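Local coordinates for beta-galactosidase (Bacillus circulans, PDB 4MAD), which probably catalyses the hydrolysis of terminal non-reducing beta-D-galactose residues in beta-D-galactosides, as a glycoside hydrolase of family 35, at residues Ala299-Thr304 against Gly460-Gly465; Asp415-Gly420 against Val432-Gly437; Lys129-Asn134 against Asn170-Phe175; Pro383-Lys388 against Val469-Ile474. All blocks are in the same frame, centred on the assembly; numbering follows the deposited sequence.

Contact 1 (Ala299-Thr304 against Gly460-Gly465); sequences ANHNET and GRINYG
The loop that carries Tyr464 of the ligand pocket, reaching across from the first all-beta domain, settles against the short strand 299-301 of the family 35 catalytic part. Ala299 is where the two meet most closely. Its carbonyl O takes the backbone N-H of Asn463 at 3.1 Å in a fairly straight bond (163° at the hydrogen), the donor arriving from above the carbonyl plane. Ile462 CA adds a C-H...O contact to the same Ala299 O at 3.5 Å. Asn463 holds its CG in the crowded position between its own backbone N and carbonyl carbon (chi1 67°), which lays the amide beside Ala299, while OD1 makes a weak bond to the backbone of Glu112, another pocket residue. On the apolar side, the Ala299 methyl leans on CG1 of Ile462 at 4.2 Å. Ile462 CD1 comes to the edge of the His301 ring, 3.9 Å from His301 CB, and that ring is steadied by ND1 donating in its own plane to Asn302 O at 2.7 Å. One water closes the far end: it donates to Asn300 OD1 and, at 2.8 Å, to Tyr464 O, and accepts from His301 N. Polar links here run mainly through main-chain groups and a water making three hydrogen bonds, so the setting of Tyr464, its side chain about 4 Å from that of the predicted proton donor Glu171, probably depends on the loop's backbone.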
loop_
_atom_site.group_PDB
_atom_site.type_symbol
_atom_site.label_atom_id
_atom_site.label_comp_id
_atom_site.label_asym_id
_atom_site.label_seq_id
_atom_site.Cartn_x
_atom_site.Cartn_y
_atom_site.Cartn_z
ATOM N N ALA A 299 -2.014 -3.145 6.177
ATOM C CA ALA A 299 -1.863 -3.548 7.562
ATOM C C ALA A 299 -1.893 -5.051 7.718
ATOM O O ALA A 299 -2.241 -5.731 6.829
ATOM C CB ALA A 299 -2.897 -2.951 8.417
ATOM N N ASN A 300 -1.513 -5.493 8.893
ATOM C CA ASN A 300 -1.562 -6.872 9.264
ATOM C C ASN A 300 -2.250 -6.977 10.611
ATOM O O ASN A 300 -2.549 -6.006 11.235
ATOM C CB ASN A 300 -0.182 -7.502 9.338
ATOM C CG ASN A 300 0.455 -7.649 7.987
ATOM O OD1 ASN A 300 0.167 -8.538 7.277
ATOM N ND2 ASN A 300 1.250 -6.732 7.658
ATOM N N HIS A 301 -2.570 -8.193 10.968
ATOM C CA HIS A 301 -3.140 -8.471 12.261
ATOM C C HIS A 301 -2.512 -9.768 12.757
ATOM O O HIS A 301 -2.577 -10.720 12.097
ATOM C CB HIS A 301 -4.666 -8.618 12.118
ATOM C CG HIS A 301 -5.409 -8.450 13.392
ATOM N ND1 HIS A 301 -5.255 -9.306 14.445
ATOM C CD2 HIS A 301 -6.281 -7.512 13.799
ATOM C CE1 HIS A 301 -6.018 -8.918 15.440
ATOM N NE2 HIS A 301 -6.654 -7.836 15.072
ATOM N N ASN A 302 -1.928 -9.803 13.928
ATOM C CA ASN A 302 -1.442 -11.073 14.378
ATOM C C ASN A 302 -2.572 -11.711 15.177
ATOM O O ASN A 302 -3.689 -11.400 14.971
ATOM C CB ASN A 302 -0.098 -11.004 15.081
ATOM C CG ASN A 302 -0.083 -10.102 16.251
ATOM O OD1 ASN A 302 0.965 -9.723 16.736
ATOM N ND2 ASN A 302 -1.227 -9.736 16.705
ATOM N N GLU A 303 -2.327 -12.575 15.976
ATOM C CA GLU A 303 -3.590 -12.995 16.583
ATOM C C GLU A 303 -4.154 -12.008 17.595
ATOM O O GLU A 303 -5.266 -12.119 18.015
ATOM C CB GLU A 303 -3.410 -14.359 17.253
ATOM C CG GLU A 303 -3.101 -15.491 16.285
ATOM C CD GLU A 303 -4.173 -15.659 15.226
ATOM O OE1 GLU A 303 -5.369 -15.538 15.565
ATOM O OE2 GLU A 303 -3.821 -15.914 14.056
ATOM N N THR A 304 -3.449 -11.067 18.032
ATOM C CA THR A 304 -3.872 -10.155 19.041
ATOM C C THR A 304 -4.068 -8.713 18.577
ATOM O O THR A 304 -5.042 -8.109 18.914
ATOM C CB THR A 304 -2.918 -10.200 20.233
ATOM O OG1 THR A 304 -3.174 -9.103 21.077
ATOM C CG2 THR A 304 -1.528 -10.124 19.830
ATOM N N GLY A 460 -5.455 2.065 7.768
ATOM C CA GLY A 460 -5.218 1.114 6.718
ATOM C C GLY A 460 -5.835 -0.266 6.800
ATOM O O GLY A 460 -5.721 -0.892 7.796
ATOM N N ARG A 461 -6.503 -0.660 5.730
ATOM C CA ARG A 461 -7.190 -1.921 5.705
ATOM C C ARG A 461 -6.221 -3.079 5.601
ATOM O O ARG A 461 -5.364 -3.059 4.811
ATOM C CB ARG A 461 -8.246 -2.006 4.598
ATOM C CG ARG A 461 -9.444 -1.114 4.775
ATOM C CD ARG A 461 -10.662 -1.430 3.913
ATOM N NE ARG A 461 -11.713 -0.462 4.164
ATOM C CZ ARG A 461 -11.651 0.768 3.737
ATOM N NH1 ARG A 461 -10.634 1.143 2.993
ATOM N NH2 ARG A 461 -12.597 1.606 4.013
ATOM N N ILE A 462 -6.447 -4.072 6.431
ATOM C CA ILE A 462 -5.695 -5.284 6.503
ATOM C C ILE A 462 -5.632 -5.952 5.136
ATOM O O ILE A 462 -6.543 -5.963 4.414
ATOM C CB ILE A 462 -6.319 -6.262 7.516
ATOM C CG1 ILE A 462 -6.034 -5.764 8.912
ATOM C CG2 ILE A 462 -5.753 -7.637 7.380
ATOM C CD1 ILE A 462 -6.919 -6.289 9.941
ATOM N N ASN A 463 -4.452 -6.424 4.826
ATOM C CA ASN A 463 -4.156 -6.980 3.521
ATOM C C ASN A 463 -3.730 -8.441 3.471
ATOM O O ASN A 463 -3.379 -8.886 2.480
ATOM C CB ASN A 463 -3.107 -6.140 2.790
ATOM C CG ASN A 463 -1.730 -6.185 3.444
ATOM O OD1 ASN A 463 -0.910 -7.095 3.202
ATOM N ND2 ASN A 463 -1.477 -5.197 4.246
ATOM N N TYR A 464 -3.747 -9.113 4.601
ATOM C CA TYR A 464 -3.349 -10.471 4.692
ATOM C C TYR A 464 -4.001 -11.091 5.918
ATOM O O TYR A 464 -4.086 -10.462 6.914
ATOM C CB TYR A 464 -1.822 -10.583 4.855
ATOM C CG TYR A 464 -1.313 -11.979 4.951
ATOM C CD1 TYR A 464 -1.029 -12.715 3.815
ATOM C CD2 TYR A 464 -1.107 -12.581 6.179
ATOM C CE1 TYR A 464 -0.602 -13.997 3.897
ATOM C CE2 TYR A 464 -0.658 -13.860 6.262
ATOM C CZ TYR A 464 -0.390 -14.559 5.129
ATOM O OH TYR A 464 0.061 -15.815 5.217
ATOM N N GLY A 465 -4.307 -12.366 5.778
ATOM C CA GLY A 465 -4.894 -13.146 6.846
ATOM C C GLY A 465 -6.404 -13.108 7.000
ATOM O O GLY A 465 -7.077 -12.614 6.194
HETATM O O HOH W 1 -1.968 -10.141 8.670
#

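Contact 2 (Asp415-Gly420 against Val432-Gly437); sequences DIHDRG and VERNRG
Arg434 sets its CG anti to the backbone N (chi1 -178°) and runs extended from CG to NE, carrying its guanidinium back along 415-420. His417 turns CG beside its own backbone N (chi1 -76°) to present a ring face. The two flat groups stack almost parallel, planes 8° apart and centres 3.6 Å apart, with Arg434 NH1 over the middle of the imidazole and His417 NE2 over the middle of the guanidinium. At the guanidinium edge, and in its plane, Asp418 OD1 receives NH1 of Arg434 in a salt bridge of 2.9 Å, meeting it nearly along the C-O axis. Each has a further partner: Asp470 for Arg434, Lys472 for Asp418, and Tyr471 O for His417 ND1. Arg434 also ties its backbone N to Asp418 O at 3.0 Å. Two residues further along, Gly420 and Val432 form a hydrogen-bonded pair, Gly420 N to Val432 O and Val432 N to Gly420 O both 2.9 Å. Arg419 NE gives a weak, long salt bridge of 3.4 Å to Glu433 OE2; its NH1 bonds to His579. Ile416 fills in with CG1 4.0 Å from Val432 CG2. This is the open end of the antiparallel hairpin of strands 419-424 and 427-433, entered from strand 409-417 of another sheet through a cis peptide before Asp418 and a classic beta bulge, where Asp418 and Arg419 both face Glu457.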
loop_
_atom_site.group_PDB
_atom_site.type_symbol
_atom_site.label_atom_id
_atom_site.label_comp_id
_atom_site.label_asym_id
_atom_site.label_seq_id
_atom_site.Cartn_x
_atom_site.Cartn_y
_atom_site.Cartn_z
ATOM N N ASP A 415 -16.940 -1.491 17.300
ATOM C CA ASP A 415 -15.561 -1.441 17.708
ATOM C C ASP A 415 -14.835 -0.294 16.973
ATOM O O ASP A 415 -15.306 0.192 16.014
ATOM C CB ASP A 415 -14.856 -2.719 17.307
ATOM C CG ASP A 415 -15.197 -3.912 18.183
ATOM O OD1 ASP A 415 -15.478 -3.756 19.345
ATOM O OD2 ASP A 415 -15.147 -5.027 17.706
ATOM N N ILE A 416 -13.679 0.094 17.455
ATOM C CA ILE A 416 -12.974 1.192 16.855
ATOM C C ILE A 416 -11.904 0.709 15.852
ATOM O O ILE A 416 -11.022 0.052 16.203
ATOM C CB ILE A 416 -12.356 2.102 17.896
ATOM C CG1 ILE A 416 -11.693 3.298 17.243
ATOM C CG2 ILE A 416 -11.418 1.372 18.749
ATOM C CD1 ILE A 416 -12.600 4.296 16.799
ATOM N N HIS A 417 -12.073 1.082 14.586
ATOM C CA HIS A 417 -11.204 0.669 13.533
ATOM C C HIS A 417 -10.701 1.915 12.817
ATOM O O HIS A 417 -11.322 2.341 11.882
ATOM C CB HIS A 417 -11.970 -0.213 12.549
ATOM C CG HIS A 417 -12.210 -1.606 13.025
ATOM N ND1 HIS A 417 -12.758 -2.577 12.229
ATOM C CD2 HIS A 417 -11.937 -2.200 14.202
ATOM C CE1 HIS A 417 -12.805 -3.708 12.890
ATOM N NE2 HIS A 417 -12.338 -3.500 14.098
ATOM N N ASP A 418 -9.583 2.474 13.246
ATOM C CA ASP A 418 -8.681 1.889 14.207
ATOM C C ASP A 418 -8.211 2.730 15.409
ATOM O O ASP A 418 -7.620 2.222 16.299
ATOM C CB ASP A 418 -7.487 1.409 13.431
ATOM C CG ASP A 418 -7.880 0.736 12.162
ATOM O OD1 ASP A 418 -8.495 -0.295 12.270
ATOM O OD2 ASP A 418 -7.615 1.242 11.094
ATOM N N ARG A 419 -8.473 4.021 15.345
ATOM C CA ARG A 419 -8.081 4.958 16.363
ATOM C C ARG A 419 -9.045 6.126 16.387
ATOM O O ARG A 419 -9.469 6.594 15.376
ATOM C CB ARG A 419 -6.715 5.496 16.056
ATOM C CG ARG A 419 -5.982 6.050 17.205
ATOM C CD ARG A 419 -4.545 6.290 16.809
ATOM N NE ARG A 419 -3.709 6.806 17.870
ATOM C CZ ARG A 419 -3.505 8.090 18.123
ATOM N NH1 ARG A 419 -4.098 9.043 17.444
ATOM N NH2 ARG A 419 -2.701 8.435 19.077
ATOM N N GLY A 420 -9.359 6.591 17.563
ATOM C CA GLY A 420 -10.183 7.757 17.612
ATOM C C GLY A 420 -9.933 8.674 18.770
ATOM O O GLY A 420 -9.547 8.237 19.812
ATOM N N VAL A 432 -9.492 6.314 21.992
ATOM C CA VAL A 432 -9.751 4.909 21.934
ATOM C C VAL A 432 -8.935 4.269 20.795
ATOM O O VAL A 432 -8.796 4.826 19.759
ATOM C CB VAL A 432 -11.232 4.620 21.719
ATOM C CG1 VAL A 432 -12.021 4.937 22.969
ATOM C CG2 VAL A 432 -11.751 5.404 20.615
ATOM N N GLU A 433 -8.443 3.085 21.051
ATOM C CA GLU A 433 -7.558 2.396 20.152
ATOM C C GLU A 433 -8.034 0.977 19.922
ATOM O O GLU A 433 -8.577 0.361 20.775
ATOM C CB GLU A 433 -6.156 2.381 20.730
ATOM C CG GLU A 433 -5.536 3.747 20.863
ATOM C CD GLU A 433 -4.006 3.728 20.830
ATOM O OE1 GLU A 433 -3.456 3.467 21.873
ATOM O OE2 GLU A 433 -3.374 3.986 19.781
ATOM N N ARG A 434 -7.766 0.478 18.728
ATOM C CA ARG A 434 -8.212 -0.864 18.370
ATOM C C ARG A 434 -7.622 -1.939 19.254
ATOM O O ARG A 434 -8.252 -2.891 19.546
ATOM C CB ARG A 434 -7.880 -1.173 16.909
ATOM C CG ARG A 434 -8.312 -2.480 16.403
ATOM C CD ARG A 434 -8.448 -2.510 14.918
ATOM N NE ARG A 434 -8.762 -3.817 14.416
ATOM C CZ ARG A 434 -9.093 -4.072 13.181
ATOM N NH1 ARG A 434 -9.113 -3.115 12.298
ATOM N NH2 ARG A 434 -9.369 -5.293 12.806
ATOM N N ASN A 435 -6.368 -1.794 19.602
ATOM C CA ASN A 435 -5.639 -2.817 20.317
ATOM C C ASN A 435 -5.849 -2.656 21.784
ATOM O O ASN A 435 -5.497 -1.695 22.393
ATOM C CB ASN A 435 -4.162 -2.831 19.967
ATOM C CG ASN A 435 -3.922 -3.113 18.506
ATOM O OD1 ASN A 435 -2.949 -2.654 17.936
ATOM N ND2 ASN A 435 -4.807 -3.829 17.921
ATOM N N ARG A 436 -6.476 -3.660 22.322
ATOM C CA ARG A 436 -7.759 -3.580 22.914
ATOM C C ARG A 436 -7.699 -3.517 24.428
ATOM O O ARG A 436 -6.648 -3.541 25.030
ATOM C CB ARG A 436 -8.689 -4.676 22.358
ATOM C CG ARG A 436 -8.096 -5.483 21.128
ATOM C CD ARG A 436 -9.120 -6.377 20.385
ATOM N NE ARG A 436 -10.492 -6.246 20.892
ATOM C CZ ARG A 436 -11.591 -6.624 20.253
ATOM N NH1 ARG A 436 -11.497 -7.199 19.079
ATOM N NH2 ARG A 436 -12.781 -6.431 20.791
ATOM N N GLY A 437 -8.860 -3.376 25.028
ATOM C CA GLY A 437 -8.993 -2.833 26.357
ATOM C C GLY A 437 -8.981 -1.332 26.203
ATOM O O GLY A 437 -9.353 -0.557 27.056
#

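Contact 3 (Lys129-Asn134 against Asn170-Phe175); sequences KLRCFN and NEYGSF
Two loops that follow barrel strands 100-104 and 163-167 come together where Arg131 takes a left-handed backbone conformation and 172-174 winds into a 3-10 turn, the closest CA atoms being those of Arg131 and Phe175, 8.1 Å apart. The side chain of Arg131, bent at chi3 (79°), passes over one face of the Phe175 ring. Its CD sits above the ring as a CH-pi contact, 4.2 Å from the Phe175 centroid, and the guanidinium beyond lies nearly flat, planes 25° apart, as an off-centre cation-pi stack with Arg131 NH1 3.4 Å from Phe175 CG. Tyr172 holds the backbone of the same arginine: its OH donates to Arg131 O at 2.8 Å, in the carbonyl plane, and accepts from the backbone N of Asp178. Putting a phenylalanine here would remove both bonds and would probably loosen the loop around Arg131. At the guanidinium edge a water accepts from Arg131 NH2 at 3.0 Å and donates to Glu171 O at 2.9 Å. Arg131 is thus probably a second-shell residue, linked through one water to the predicted proton donor Glu171, whose carboxylate Asn222 holds; its charge may polarise that backbone, though its salt bridge with Glu169 would soften this.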
loop_
_atom_site.group_PDB
_atom_site.type_symbol
_atom_site.label_atom_id
_atom_site.label_comp_id
_atom_site.label_asym_id
_atom_site.label_seq_id
_atom_site.Cartn_x
_atom_site.Cartn_y
_atom_site.Cartn_z
ATOM N N LYS A 129 -18.698 -12.645 -0.289
ATOM C CA LYS A 129 -17.650 -13.359 0.384
ATOM C C LYS A 129 -16.419 -13.270 -0.478
ATOM O O LYS A 129 -16.505 -13.476 -1.643
ATOM C CB LYS A 129 -18.053 -14.803 0.611
ATOM C CG LYS A 129 -19.180 -14.950 1.551
ATOM C CD LYS A 129 -18.830 -14.640 2.943
ATOM C CE LYS A 129 -20.069 -14.576 3.755
ATOM N NZ LYS A 129 -19.877 -14.634 5.189
ATOM N N LEU A 130 -15.302 -12.922 0.122
ATOM C CA LEU A 130 -14.082 -12.680 -0.628
ATOM C C LEU A 130 -13.227 -13.907 -0.950
ATOM O O LEU A 130 -13.047 -14.737 -0.147
ATOM C CB LEU A 130 -13.237 -11.609 0.060
ATOM C CG LEU A 130 -13.955 -10.326 0.421
ATOM C CD1 LEU A 130 -13.155 -9.436 1.243
ATOM C CD2 LEU A 130 -14.432 -9.651 -0.753
ATOM N N ARG A 131 -12.671 -13.929 -2.142
ATOM C CA ARG A 131 -11.712 -14.949 -2.517
ATOM C C ARG A 131 -12.212 -16.374 -2.390
ATOM O O ARG A 131 -11.535 -17.229 -1.940
ATOM C CB ARG A 131 -10.367 -14.749 -1.796
ATOM C CG ARG A 131 -9.721 -13.466 -2.066
ATOM C CD ARG A 131 -8.475 -13.249 -1.260
ATOM N NE ARG A 131 -7.303 -13.926 -1.767
ATOM C CZ ARG A 131 -6.198 -14.073 -1.068
ATOM N NH1 ARG A 131 -6.137 -13.587 0.137
ATOM N NH2 ARG A 131 -5.159 -14.679 -1.587
ATOM N N CYS A 132 -13.441 -16.554 -2.816
ATOM C CA CYS A 132 -14.069 -17.841 -2.922
ATOM C C CYS A 132 -15.121 -17.820 -4.009
ATOM O O CYS A 132 -15.379 -16.824 -4.576
ATOM C CB CYS A 132 -14.614 -18.318 -1.602
ATOM S SG CYS A 132 -15.961 -17.333 -1.056
ATOM N N PHE A 133 -15.751 -18.940 -4.235
ATOM C CA PHE A 133 -16.655 -19.050 -5.345
ATOM C C PHE A 133 -18.008 -18.419 -4.980
ATOM O O PHE A 133 -18.976 -19.090 -4.756
ATOM C CB PHE A 133 -16.831 -20.509 -5.791
ATOM C CG PHE A 133 -17.407 -20.648 -7.130
ATOM C CD1 PHE A 133 -16.730 -20.229 -8.224
ATOM C CD2 PHE A 133 -18.656 -21.193 -7.306
ATOM C CE1 PHE A 133 -17.252 -20.340 -9.437
ATOM C CE2 PHE A 133 -19.178 -21.296 -8.526
ATOM C CZ PHE A 133 -18.465 -20.860 -9.610
ATOM N N ASN A 134 -18.028 -17.115 -4.990
ATOM C CA ASN A 134 -19.174 -16.296 -4.559
ATOM C C ASN A 134 -19.708 -15.407 -5.666
ATOM O O ASN A 134 -19.008 -14.648 -6.171
ATOM C CB ASN A 134 -18.712 -15.423 -3.398
ATOM C CG ASN A 134 -19.756 -14.475 -2.892
ATOM O OD1 ASN A 134 -20.595 -14.854 -2.137
ATOM N ND2 ASN A 134 -19.636 -13.250 -3.223
ATOM N N ASN A 170 -3.030 -14.520 -5.878
ATOM C CA ASN A 170 -1.848 -14.512 -5.053
ATOM C C ASN A 170 -1.716 -15.247 -3.758
ATOM O O ASN A 170 -2.465 -15.032 -2.867
ATOM C CB ASN A 170 -1.712 -13.021 -4.835
ATOM C CG ASN A 170 -0.383 -12.643 -4.231
ATOM O OD1 ASN A 170 0.571 -12.565 -4.910
ATOM N ND2 ASN A 170 -0.340 -12.451 -2.948
ATOM N N GLU A 171 -0.777 -16.174 -3.706
ATOM C CA GLU A 171 -0.572 -16.925 -2.499
ATOM C C GLU A 171 -1.927 -17.436 -1.953
ATOM O O GLU A 171 -2.215 -17.305 -0.804
ATOM C CB GLU A 171 0.183 -16.082 -1.471
ATOM C CG GLU A 171 1.635 -15.912 -1.736
ATOM C CD GLU A 171 2.474 -15.402 -0.542
ATOM O OE1 GLU A 171 1.922 -14.666 0.272
ATOM O OE2 GLU A 171 3.659 -15.747 -0.475
ATOM N N TYR A 172 -2.741 -18.007 -2.828
ATOM C CA TYR A 172 -4.093 -18.359 -2.440
ATOM C C TYR A 172 -4.118 -19.368 -1.300
ATOM O O TYR A 172 -4.958 -19.315 -0.475
ATOM C CB TYR A 172 -4.956 -18.807 -3.589
ATOM C CG TYR A 172 -6.382 -19.040 -3.193
ATOM C CD1 TYR A 172 -7.206 -18.002 -2.788
ATOM C CD2 TYR A 172 -6.912 -20.308 -3.140
ATOM C CE1 TYR A 172 -8.479 -18.223 -2.407
ATOM C CE2 TYR A 172 -8.191 -20.517 -2.732
ATOM C CZ TYR A 172 -8.975 -19.475 -2.382
ATOM O OH TYR A 172 -10.246 -19.680 -2.004
ATOM N N GLY A 173 -3.140 -20.260 -1.285
ATOM C CA GLY A 173 -3.068 -21.314 -0.330
ATOM C C GLY A 173 -2.916 -20.853 1.088
ATOM O O GLY A 173 -3.053 -21.602 2.021
ATOM N N SER A 174 -2.538 -19.608 1.221
ATOM C CA SER A 174 -2.417 -18.991 2.516
ATOM C C SER A 174 -3.745 -18.460 3.047
ATOM O O SER A 174 -3.816 -18.106 4.178
ATOM C CB SER A 174 -1.382 -17.882 2.510
ATOM O OG SER A 174 -0.104 -18.323 2.170
ATOM N N PHE A 175 -4.762 -18.394 2.204
ATOM C CA PHE A 175 -6.053 -17.858 2.562
ATOM C C PHE A 175 -7.240 -18.833 2.424
ATOM O O PHE A 175 -8.188 -18.755 3.141
ATOM C CB PHE A 175 -6.350 -16.631 1.716
ATOM C CG PHE A 175 -7.714 -16.029 1.961
ATOM C CD1 PHE A 175 -7.908 -15.073 2.887
ATOM C CD2 PHE A 175 -8.812 -16.481 1.313
ATOM C CE1 PHE A 175 -9.166 -14.549 3.091
ATOM C CE2 PHE A 175 -10.025 -15.971 1.544
ATOM C CZ PHE A 175 -10.191 -15.021 2.444
HETATM O O HOH W 2 -2.916 -14.747 0.453
#

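Contact 4 (Pro383-Lys388 against Val469-Ile474); sequences PLPMEK and VDYKGI
Hydrogen bonds fix both backbone polar atoms of Lys472. Met386 N gives its hydrogen to Lys472 O at 2.7 Å, in the carbonyl plane and nearly straight (162°). Lys472 N donates to the syn lone pair of Glu387 OE2 at 2.9 Å, a reach made possible by the bend of Glu387 at chi2 (89°). That same OE2 is in a salt bridge with Arg461. An alanine here would take away the carboxylate that Lys472 N and Arg461 share, and would probably loosen the loop against 469-474. Tyr471 OH bonds to Leu123 O. The fold element is a 3-10 turn that begins at Met386, in the loop between strands 378-380 and 395-403, docked on the start of strand 473-480 in the first all-beta domain; Lys472 O receives the first N-H of the turn. Among charges, Lys472 NZ folds back to Asp470 OD2 at 2.8 Å, coming in from above the carboxylate plane. In the packing, Pro385 lies alongside Tyr471, Pro385 CG 3.9 Å from Tyr471 CD1. Glu387 OE1 meets the ring edge in plane, 3.5 Å from Tyr471 CD1. Gly473 fits close under the turn, where a side chain would press on Met386 N, and Pro383 CB touches Ile474 CG2 at 4.2 Å.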
loop_
_atom_site.group_PDB
_atom_site.type_symbol
_atom_site.label_atom_id
_atom_site.label_comp_id
_atom_site.label_asym_id
_atom_site.label_seq_id
_atom_site.Cartn_x
_atom_site.Cartn_y
_atom_site.Cartn_z
ATOM N N PRO A 383 -24.470 4.608 14.140
ATOM C CA PRO A 383 -23.174 4.827 13.527
ATOM C C PRO A 383 -22.856 3.686 12.581
ATOM O O PRO A 383 -22.945 2.557 12.974
ATOM C CB PRO A 383 -22.215 4.814 14.722
ATOM C CG PRO A 383 -22.920 4.313 15.807
ATOM C CD PRO A 383 -24.349 4.138 15.517
ATOM N N LEU A 384 -22.508 4.006 11.348
ATOM C CA LEU A 384 -22.116 3.007 10.376
ATOM C C LEU A 384 -20.604 3.117 10.061
ATOM O O LEU A 384 -20.038 4.107 10.274
ATOM C CB LEU A 384 -22.897 3.182 9.092
ATOM C CG LEU A 384 -24.417 3.213 9.177
ATOM C CD1 LEU A 384 -25.044 3.527 7.876
ATOM C CD2 LEU A 384 -24.921 1.947 9.724
ATOM N N PRO A 385 -19.984 2.076 9.572
ATOM C CA PRO A 385 -18.574 2.195 9.217
ATOM C C PRO A 385 -18.432 3.060 7.958
ATOM O O PRO A 385 -19.353 3.213 7.246
ATOM C CB PRO A 385 -18.164 0.769 8.937
ATOM C CG PRO A 385 -19.408 0.094 8.621
ATOM C CD PRO A 385 -20.492 0.737 9.308
ATOM N N MET A 386 -17.261 3.614 7.712
ATOM C CA MET A 386 -17.122 4.684 6.736
ATOM C C MET A 386 -17.489 4.275 5.317
ATOM O O MET A 386 -17.846 5.053 4.535
ATOM C CB MET A 386 -15.708 5.299 6.780
ATOM C CG MET A 386 -14.683 4.398 6.327
ATOM S SD MET A 386 -13.127 5.297 6.127
ATOM C CE MET A 386 -12.898 6.023 7.692
ATOM N N GLU A 387 -17.346 3.005 5.014
ATOM C CA GLU A 387 -17.654 2.517 3.693
ATOM C C GLU A 387 -19.142 2.747 3.346
ATOM O O GLU A 387 -19.503 2.904 2.207
ATOM C CB GLU A 387 -17.306 1.056 3.582
ATOM C CG GLU A 387 -15.875 0.749 3.810
ATOM C CD GLU A 387 -15.511 0.479 5.243
ATOM O OE1 GLU A 387 -16.421 0.472 6.027
ATOM O OE2 GLU A 387 -14.338 0.270 5.557
ATOM N N LYS A 388 -19.961 2.690 4.363
ATOM C CA LYS A 388 -21.411 2.865 4.205
ATOM C C LYS A 388 -21.801 4.292 3.876
ATOM O O LYS A 388 -22.923 4.548 3.514
ATOM C CB LYS A 388 -22.196 2.384 5.421
ATOM C CG LYS A 388 -22.098 0.947 5.659
ATOM C CD LYS A 388 -23.006 0.162 4.863
ATOM C CE LYS A 388 -24.440 0.400 5.220
ATOM N NZ LYS A 388 -25.389 -0.315 4.308
ATOM N N VAL A 469 -11.701 -8.846 6.341
ATOM C CA VAL A 469 -12.952 -8.143 6.153
ATOM C C VAL A 469 -12.956 -7.033 7.171
ATOM O O VAL A 469 -13.423 -7.184 8.262
ATOM C CB VAL A 469 -14.153 -9.050 6.347
ATOM C CG1 VAL A 469 -15.399 -8.267 6.306
ATOM C CG2 VAL A 469 -14.199 -10.105 5.340
ATOM N N ASP A 470 -12.380 -5.919 6.789
ATOM C CA ASP A 470 -11.881 -4.941 7.717
ATOM C C ASP A 470 -12.601 -3.616 7.508
ATOM O O ASP A 470 -12.152 -2.805 6.790
ATOM C CB ASP A 470 -10.369 -4.776 7.535
ATOM C CG ASP A 470 -9.738 -3.944 8.612
ATOM O OD1 ASP A 470 -10.299 -3.792 9.660
ATOM O OD2 ASP A 470 -8.636 -3.539 8.430
ATOM N N TYR A 471 -13.774 -3.491 8.113
ATOM C CA TYR A 471 -14.540 -2.271 8.076
ATOM C C TYR A 471 -13.843 -1.203 8.894
ATOM O O TYR A 471 -13.328 -1.484 9.895
ATOM C CB TYR A 471 -15.941 -2.459 8.649
ATOM C CG TYR A 471 -16.851 -3.310 7.812
ATOM C CD1 TYR A 471 -17.546 -2.776 6.771
ATOM C CD2 TYR A 471 -16.992 -4.638 8.060
ATOM C CE1 TYR A 471 -18.360 -3.506 6.034
ATOM C CE2 TYR A 471 -17.804 -5.391 7.308
ATOM C CZ TYR A 471 -18.477 -4.818 6.298
ATOM O OH TYR A 471 -19.270 -5.581 5.543
ATOM N N LYS A 472 -13.922 0.023 8.454
ATOM C CA LYS A 472 -13.277 1.109 9.123
ATOM C C LYS A 472 -14.280 2.183 9.647
ATOM O O LYS A 472 -15.381 2.310 9.153
ATOM C CB LYS A 472 -12.195 1.669 8.217
ATOM C CG LYS A 472 -11.220 0.646 7.775
ATOM C CD LYS A 472 -10.478 0.135 8.903
ATOM C CE LYS A 472 -9.048 -0.212 8.537
ATOM N NZ LYS A 472 -8.359 -0.963 9.514
ATOM N N GLY A 473 -13.877 2.906 10.675
ATOM C CA GLY A 473 -14.757 3.776 11.418
ATOM C C GLY A 473 -15.183 3.096 12.688
ATOM O O GLY A 473 -14.388 2.570 13.389
ATOM N N ILE A 474 -16.471 3.171 12.953
ATOM C CA ILE A 474 -17.082 2.518 14.082
ATOM C C ILE A 474 -17.932 1.423 13.484
ATOM O O ILE A 474 -18.797 1.683 12.726
ATOM C CB ILE A 474 -17.922 3.520 14.864
ATOM C CG1 ILE A 474 -17.008 4.543 15.475
ATOM C CG2 ILE A 474 -18.708 2.859 15.889
ATOM C CD1 ILE A 474 -17.608 5.686 15.939
#

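Contacts 1, 2 and 4 form one connected region, their centres 13 to 16 Å apart, in which contact 1 joins the first all-beta domain to the catalytic part. Contact 4 is joined to contact 1 by the salt bridge of Arg461 NH2 with Glu387 OE2 at 2.7 Å, and to contact 2 by Lys472 NZ with Asp418 OD2 at 2.8 Å. Contact 2 also packs on contact 1, Arg434 NH2 lying 3.9 Å from Ile462 CD1. Contact 3 belongs to the barrel; its Ser174 CB touches Tyr464 OH at 3.7 Å. Contacts 1 and 3 thus meet at the predicted active site, the side chains of Tyr464 and Glu171 about 4 Å and 5 Å from a 2-(2-methoxyethoxy)ethanol, probably from the crystallisation liquor.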